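Local coordinates for cell wall binding protein cwp8 (Peptoclostridium difficile, PDB 5J6Q), which is a surface-layer-associated cell wall protein that probably attaches to the cell wall through its three CWB2 modules, at residues T127-R132 against A137-L142; E17-A22 against Y41-D46. All coordinates share one frame; numbering follows the deposited sequence.

Both contacts lie in the N-terminal half of the chain, on the same side of its centre, with centres about 48 Å apart and nearest atoms about 33 Å apart, and they share no element. Interaction 1 joins the two strands of a beta hairpin in Cwp8 domain 2, mainly by backbone hydrogen bonds. It is partly buried: V128, V130 and L142 are buried, V128 and L142 against a helix, while V139 and T141 are exposed. Interaction 2 lays helix 13-24 on a five-stranded sheet at strand 41-45. It is smaller, 178 Å² of buried surface against 509 Å², and also partly buried; of its touching residues V19 and I43 are buried and none is exposed. They meet by apolar contact and one ring edge.

Interaction 1. Residues T127-R132 against A137-L142; sequences TVEVKR and ANVITL
V139 lays its CG1 methyl across the extended chain of E129, 3.4 Å from CG, and the same methyl lies beside the carboxylate carbon and OE2. The other branch, CG2, meets K131 CB at 3.6 Å, so the valine straddles two side chains of the facing strand. K131 starts toward the facing segment, but its end leads away: its CG sits between backbone N and carbonyl carbon (chi1 65°), the chain bends near its end, and NZ makes a weak hydrogen bond to S136 OG. Between the backbones, V130 and I140 form a hydrogen-bonded antiparallel pair, V130 N to I140 O at 2.8 Å and I140 N to V130 O at 2.9 Å. V128 and L142 form the next such pair, and the non-hydrogen-bonded pair E129 and T141 lies between them, as expected in an antiparallel beta hairpin. Strand 127-132 is the middle strand of a three-stranded sheet, bonded on its other edge to strand 118-124 through E129 with T121 and K131 with T119. On the face opposite E129 and T141, V130 CB rests 3.7 Å from I140 CG1, while V128 and L142 pack on helix 96-111, V128 against A96, I99 and V100 and L142 against I99. Toward the turn the ladder slackens to a weak bond from R132 N to A137 O, 3.3 Å. Beyond it the R132 guanidinium and N138 amide run side by side, their planes 28° apart, with NH2 4.0 Å from OD1.

Interaction 2. Residues E17-A22 against Y41-D46; sequences EEVRKA and YDIKVD
A backbone carbonyl of the helix is turned to the edge of an aromatic ring: A22 O lies in the plane of the Y41 ring, 3.4 Å from CD1. The same ring carbon also meets the methyl of A22, CB to CD1 3.7 Å, so one small residue touches the tyrosine with both its carbonyl and its side chain. Y41 reaches it with CG anti to its own carbonyl carbon (chi1 -66°), and its side chain also touches I73 and D75 of strand 68-75. Two residues along the strand, I43 also points toward the helix, and its CD1 methyl is shared, standing 4.2 Å from A22 CB and 4.2 Å from V19 CG1. V19 and I43 are both buried, and L50 touches both; V19 also meets L56 of helix 53-61. The helix and strand segments run at 139° to each other with axes 10.1 Å apart, and alternate strand residues, Y41 and I43, supply the contact, as in the layered packing of an alpha/beta sandwich.

Interaction 1. Residues T127-R132 against A137-L142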
loop_
_atom_site.group_PDB
_atom_site.type_symbol
_atom_site.label_atom_id
_atom_site.label_comp_id
_atom_site.label_asym_id
_atom_site.label_seq_id
_atom_site.Cartn_x
_atom_site.Cartn_y
_atom_site.Cartn_z
ATOM N N THR A 127 2.435 -53.753 41.132
ATOM C CA THR A 127 1.544 -54.918 41.043
ATOM C C THR A 127 0.370 -54.720 41.969
ATOM O O THR A 127 0.542 -54.228 43.080
ATOM C CB THR A 127 2.228 -56.237 41.437
ATOM O OG1 THR A 127 2.766 -56.116 42.766
ATOM C CG2 THR A 127 3.346 -56.607 40.477
ATOM N N VAL A 128 -0.817 -55.102 41.517
ATOM C CA VAL A 128 -2.075 -55.037 42.255
ATOM C C VAL A 128 -2.811 -56.371 42.022
ATOM O O VAL A 128 -2.890 -56.858 40.886
ATOM C CB VAL A 128 -2.959 -53.859 41.779
ATOM C CG1 VAL A 128 -4.254 -53.801 42.594
ATOM C CG2 VAL A 128 -2.203 -52.546 41.890
ATOM N N GLU A 129 -3.327 -56.948 43.082
ATOM C CA GLU A 129 -4.037 -58.208 43.039
ATOM C C GLU A 129 -5.516 -57.934 42.936
ATOM O O GLU A 129 -6.021 -57.076 43.663
ATOM C CB GLU A 129 -3.738 -59.015 44.311
ATOM C CG GLU A 129 -4.462 -60.346 44.372
ATOM C CD GLU A 129 -4.480 -60.910 45.779
ATOM O OE1 GLU A 129 -5.129 -60.301 46.651
ATOM O OE2 GLU A 129 -3.834 -61.947 46.009
ATOM N N VAL A 130 -6.212 -58.639 42.040
ATOM C CA VAL A 130 -7.653 -58.431 41.884
ATOM C C VAL A 130 -8.379 -59.766 42.015
ATOM O O VAL A 130 -7.993 -60.745 41.387
ATOM C CB VAL A 130 -7.972 -57.757 40.524
ATOM C CG1 VAL A 130 -9.460 -57.436 40.431
ATOM C CG2 VAL A 130 -7.151 -56.483 40.355
ATOM N N LYS A 131 -9.434 -59.795 42.831
ATOM C CA LYS A 131 -10.228 -60.987 43.096
ATOM C C LYS A 131 -11.625 -60.556 43.516
ATOM O O LYS A 131 -11.920 -59.362 43.470
ATOM C CB LYS A 131 -9.573 -61.810 44.221
ATOM C CG LYS A 131 -9.571 -61.082 45.563
ATOM C CD LYS A 131 -8.635 -61.755 46.557
ATOM C CE LYS A 131 -8.397 -60.889 47.771
ATOM N NZ LYS A 131 -9.659 -60.614 48.499
ATOM N N ARG A 132 -12.489 -61.495 43.924
ATOM C CA ARG A 132 -13.826 -61.096 44.350
ATOM C C ARG A 132 -13.887 -60.882 45.865
ATOM O O ARG A 132 -13.072 -61.435 46.599
ATOM C CB ARG A 132 -14.847 -62.151 43.927
ATOM C CG ARG A 132 -16.280 -61.697 44.146
ATOM C CD ARG A 132 -17.209 -62.296 43.109
ATOM N NE ARG A 132 -16.877 -63.693 42.844
ATOM C CZ ARG A 132 -17.744 -64.572 42.363
ATOM N NH1 ARG A 132 -18.988 -64.203 42.092
ATOM N NH2 ARG A 132 -17.378 -65.828 42.151
ATOM N N ALA A 137 -11.925 -65.451 45.109
ATOM C CA ALA A 137 -11.363 -66.327 44.087
ATOM C C ALA A 137 -11.182 -65.586 42.768
ATOM O O ALA A 137 -11.524 -64.408 42.674
ATOM C CB ALA A 137 -12.279 -67.522 43.880
ATOM N N ASN A 138 -10.648 -66.283 41.749
ATOM C CA ASN A 138 -10.408 -65.718 40.423
ATOM C C ASN A 138 -9.488 -64.530 40.606
ATOM O O ASN A 138 -9.850 -63.382 40.359
ATOM C CB ASN A 138 -11.739 -65.337 39.771
ATOM C CG ASN A 138 -12.741 -66.467 39.845
ATOM O OD1 ASN A 138 -13.926 -66.229 40.094
ATOM N ND2 ASN A 138 -12.343 -67.735 39.655
ATOM N N VAL A 139 -8.275 -64.842 41.054
ATOM C CA VAL A 139 -7.244 -63.865 41.377
ATOM C C VAL A 139 -6.270 -63.612 40.243
ATOM O O VAL A 139 -5.723 -64.551 39.668
ATOM C CB VAL A 139 -6.474 -64.372 42.619
ATOM C CG1 VAL A 139 -5.467 -63.328 43.076
ATOM C CG2 VAL A 139 -7.440 -64.707 43.748
ATOM N N ILE A 140 -6.048 -62.335 39.932
ATOM C CA ILE A 140 -5.107 -61.952 38.900
ATOM C C ILE A 140 -4.176 -60.880 39.450
ATOM O O ILE A 140 -4.549 -60.117 40.341
ATOM C CB ILE A 140 -5.844 -61.424 37.639
ATOM C CG1 ILE A 140 -6.625 -60.138 37.970
ATOM C CG2 ILE A 140 -6.788 -62.490 37.093
ATOM C CD1 ILE A 140 -7.164 -59.437 36.729
ATOM N N THR A 141 -2.956 -60.842 38.949
ATOM C CA THR A 141 -2.034 -59.804 39.333
ATOM C C THR A 141 -1.727 -58.938 38.100
ATOM O O THR A 141 -1.117 -59.396 37.133
ATOM C CB THR A 141 -0.766 -60.408 39.957
ATOM O OG1 THR A 141 0.140 -59.339 40.225
ATOM C CG2 THR A 141 -0.098 -61.436 39.052
ATOM N N LEU A 142 -2.185 -57.700 38.131
ATOM C CA LEU A 142 -1.905 -56.760 37.073
ATOM C C LEU A 142 -0.616 -55.987 37.363
ATOM O O LEU A 142 -0.358 -55.619 38.511
ATOM C CB LEU A 142 -3.098 -55.790 36.950
ATOM C CG LEU A 142 -4.404 -56.492 36.585
ATOM C CD1 LEU A 142 -5.507 -55.484 36.338
ATOM C CD2 LEU A 142 -4.152 -57.337 35.349
#

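Interaction 2. Residues E17-A22 against Y41-D46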
loop_
_atom_site.group_PDB
_atom_site.type_symbol
_atom_site.label_atom_id
_atom_site.label_comp_id
_atom_site.label_asym_id
_atom_site.label_seq_id
_atom_site.Cartn_x
_atom_site.Cartn_y
_atom_site.Cartn_z
ATOM N N GLU A 17 -8.425 -32.385 -4.768
ATOM C CA GLU A 17 -7.781 -33.721 -4.849
ATOM C C GLU A 17 -7.257 -34.067 -3.483
ATOM O O GLU A 17 -7.063 -35.224 -3.129
ATOM C CB GLU A 17 -6.642 -33.713 -5.874
ATOM C CG GLU A 17 -6.926 -34.642 -7.046
ATOM C CD GLU A 17 -6.800 -36.111 -6.671
ATOM O OE1 GLU A 17 -5.672 -36.534 -6.298
ATOM O OE2 GLU A 17 -7.831 -36.848 -6.750
ATOM N N GLU A 18 -7.023 -33.044 -2.705
ATOM C CA GLU A 18 -6.606 -33.219 -1.334
ATOM C C GLU A 18 -7.819 -33.905 -0.646
ATOM O O GLU A 18 -7.693 -34.894 0.092
ATOM C CB GLU A 18 -6.294 -31.829 -0.738
ATOM C CG GLU A 18 -4.855 -31.373 -0.982
ATOM C CD GLU A 18 -4.505 -30.047 -0.306
ATOM O OE1 GLU A 18 -5.351 -29.469 0.408
ATOM O OE2 GLU A 18 -3.364 -29.583 -0.502
ATOM N N VAL A 19 -9.030 -33.393 -0.950
ATOM C CA VAL A 19 -10.219 -33.961 -0.325
ATOM C C VAL A 19 -10.535 -35.356 -0.954
ATOM O O VAL A 19 -10.900 -36.267 -0.238
ATOM C CB VAL A 19 -11.369 -32.935 -0.540
ATOM C CG1 VAL A 19 -12.657 -33.563 -0.107
ATOM C CG2 VAL A 19 -11.103 -31.636 0.248
ATOM N N ARG A 20 -10.427 -35.476 -2.296
ATOM C CA ARG A 20 -10.686 -36.754 -2.978
ATOM C C ARG A 20 -9.853 -37.868 -2.300
ATOM O O ARG A 20 -10.373 -38.897 -1.894
ATOM C CB ARG A 20 -10.376 -36.635 -4.522
ATOM C CG ARG A 20 -10.886 -37.853 -5.248
ATOM C CD ARG A 20 -10.877 -37.804 -6.766
ATOM N NE ARG A 20 -10.859 -36.459 -7.342
ATOM C CZ ARG A 20 -11.928 -35.866 -7.863
ATOM N NH1 ARG A 20 -13.103 -36.483 -7.873
ATOM N NH2 ARG A 20 -11.831 -34.652 -8.374
ATOM N N LYS A 21 -8.585 -37.632 -2.111
ATOM C CA LYS A 21 -7.731 -38.632 -1.478
ATOM C C LYS A 21 -8.112 -38.899 -0.053
ATOM O O LYS A 21 -8.178 -40.069 0.352
ATOM C CB LYS A 21 -6.267 -38.162 -1.539
ATOM C CG LYS A 21 -5.644 -38.384 -2.913
ATOM C CD LYS A 21 -4.140 -38.057 -2.896
ATOM C CE LYS A 21 -3.605 -37.800 -4.294
ATOM N NZ LYS A 21 -2.276 -37.123 -4.278
ATOM N N ALA A 22 -8.401 -37.823 0.739
ATOM C CA ALA A 22 -8.723 -38.005 2.165
ATOM C C ALA A 22 -10.042 -38.810 2.299
ATOM O O ALA A 22 -10.214 -39.616 3.244
ATOM C CB ALA A 22 -8.853 -36.622 2.862
ATOM N N TYR A 41 -11.930 -39.437 7.793
ATOM C CA TYR A 41 -12.030 -37.987 7.885
ATOM C C TYR A 41 -13.473 -37.622 7.807
ATOM O O TYR A 41 -14.231 -38.197 7.002
ATOM C CB TYR A 41 -11.225 -37.267 6.805
ATOM C CG TYR A 41 -9.753 -37.522 7.025
ATOM C CD1 TYR A 41 -9.042 -38.350 6.174
ATOM C CD2 TYR A 41 -9.086 -36.958 8.111
ATOM C CE1 TYR A 41 -7.685 -38.618 6.389
ATOM C CE2 TYR A 41 -7.736 -37.216 8.343
ATOM C CZ TYR A 41 -7.044 -38.049 7.480
ATOM O OH TYR A 41 -5.714 -38.302 7.722
ATOM N N ASP A 42 -13.876 -36.692 8.694
ATOM C CA ASP A 42 -15.216 -36.198 8.730
ATOM C C ASP A 42 -15.107 -34.885 7.888
ATOM O O ASP A 42 -14.453 -33.896 8.275
ATOM C CB ASP A 42 -15.655 -35.974 10.212
ATOM C CG ASP A 42 -16.991 -35.280 10.266
ATOM O OD1 ASP A 42 -17.573 -35.088 9.211
ATOM O OD2 ASP A 42 -17.456 -34.912 11.396
ATOM N N ILE A 43 -15.712 -34.889 6.712
ATOM C CA ILE A 43 -15.551 -33.742 5.870
ATOM C C ILE A 43 -16.889 -33.082 5.467
ATOM O O ILE A 43 -17.796 -33.756 5.029
ATOM C CB ILE A 43 -14.855 -34.145 4.639
ATOM C CG1 ILE A 43 -13.531 -34.915 5.015
ATOM C CG2 ILE A 43 -14.631 -32.950 3.776
ATOM C CD1 ILE A 43 -12.552 -34.999 3.815
ATOM N N LYS A 44 -16.953 -31.763 5.595
ATOM C CA LYS A 44 -18.181 -31.065 5.301
ATOM C C LYS A 44 -17.945 -29.836 4.542
ATOM O O LYS A 44 -16.859 -29.285 4.518
ATOM C CB LYS A 44 -18.861 -30.689 6.636
ATOM C CG LYS A 44 -19.332 -31.869 7.378
ATOM C CD LYS A 44 -19.217 -31.616 8.845
ATOM C CE LYS A 44 -20.455 -31.975 9.566
ATOM N NZ LYS A 44 -20.181 -33.127 10.408
ATOM N N VAL A 45 -19.031 -29.383 3.894
ATOM C CA VAL A 45 -19.076 -28.177 3.111
ATOM C C VAL A 45 -20.242 -27.316 3.758
ATOM O O VAL A 45 -21.363 -27.705 3.543
ATOM C CB VAL A 45 -19.403 -28.576 1.661
ATOM C CG1 VAL A 45 -19.651 -27.300 0.842
ATOM C CG2 VAL A 45 -18.200 -29.389 1.067
ATOM N N ASP A 46 -19.962 -26.186 4.500
ATOM C CA ASP A 46 -20.997 -25.365 5.223
ATOM C C ASP A 46 -21.764 -26.321 6.035
ATOM O O ASP A 46 -22.953 -26.452 5.843
ATOM C CB ASP A 46 -21.915 -24.647 4.215
ATOM C CG ASP A 46 -21.225 -23.463 3.559
ATOM O OD1 ASP A 46 -20.199 -23.004 4.103
ATOM O OD2 ASP A 46 -21.714 -22.991 2.482
#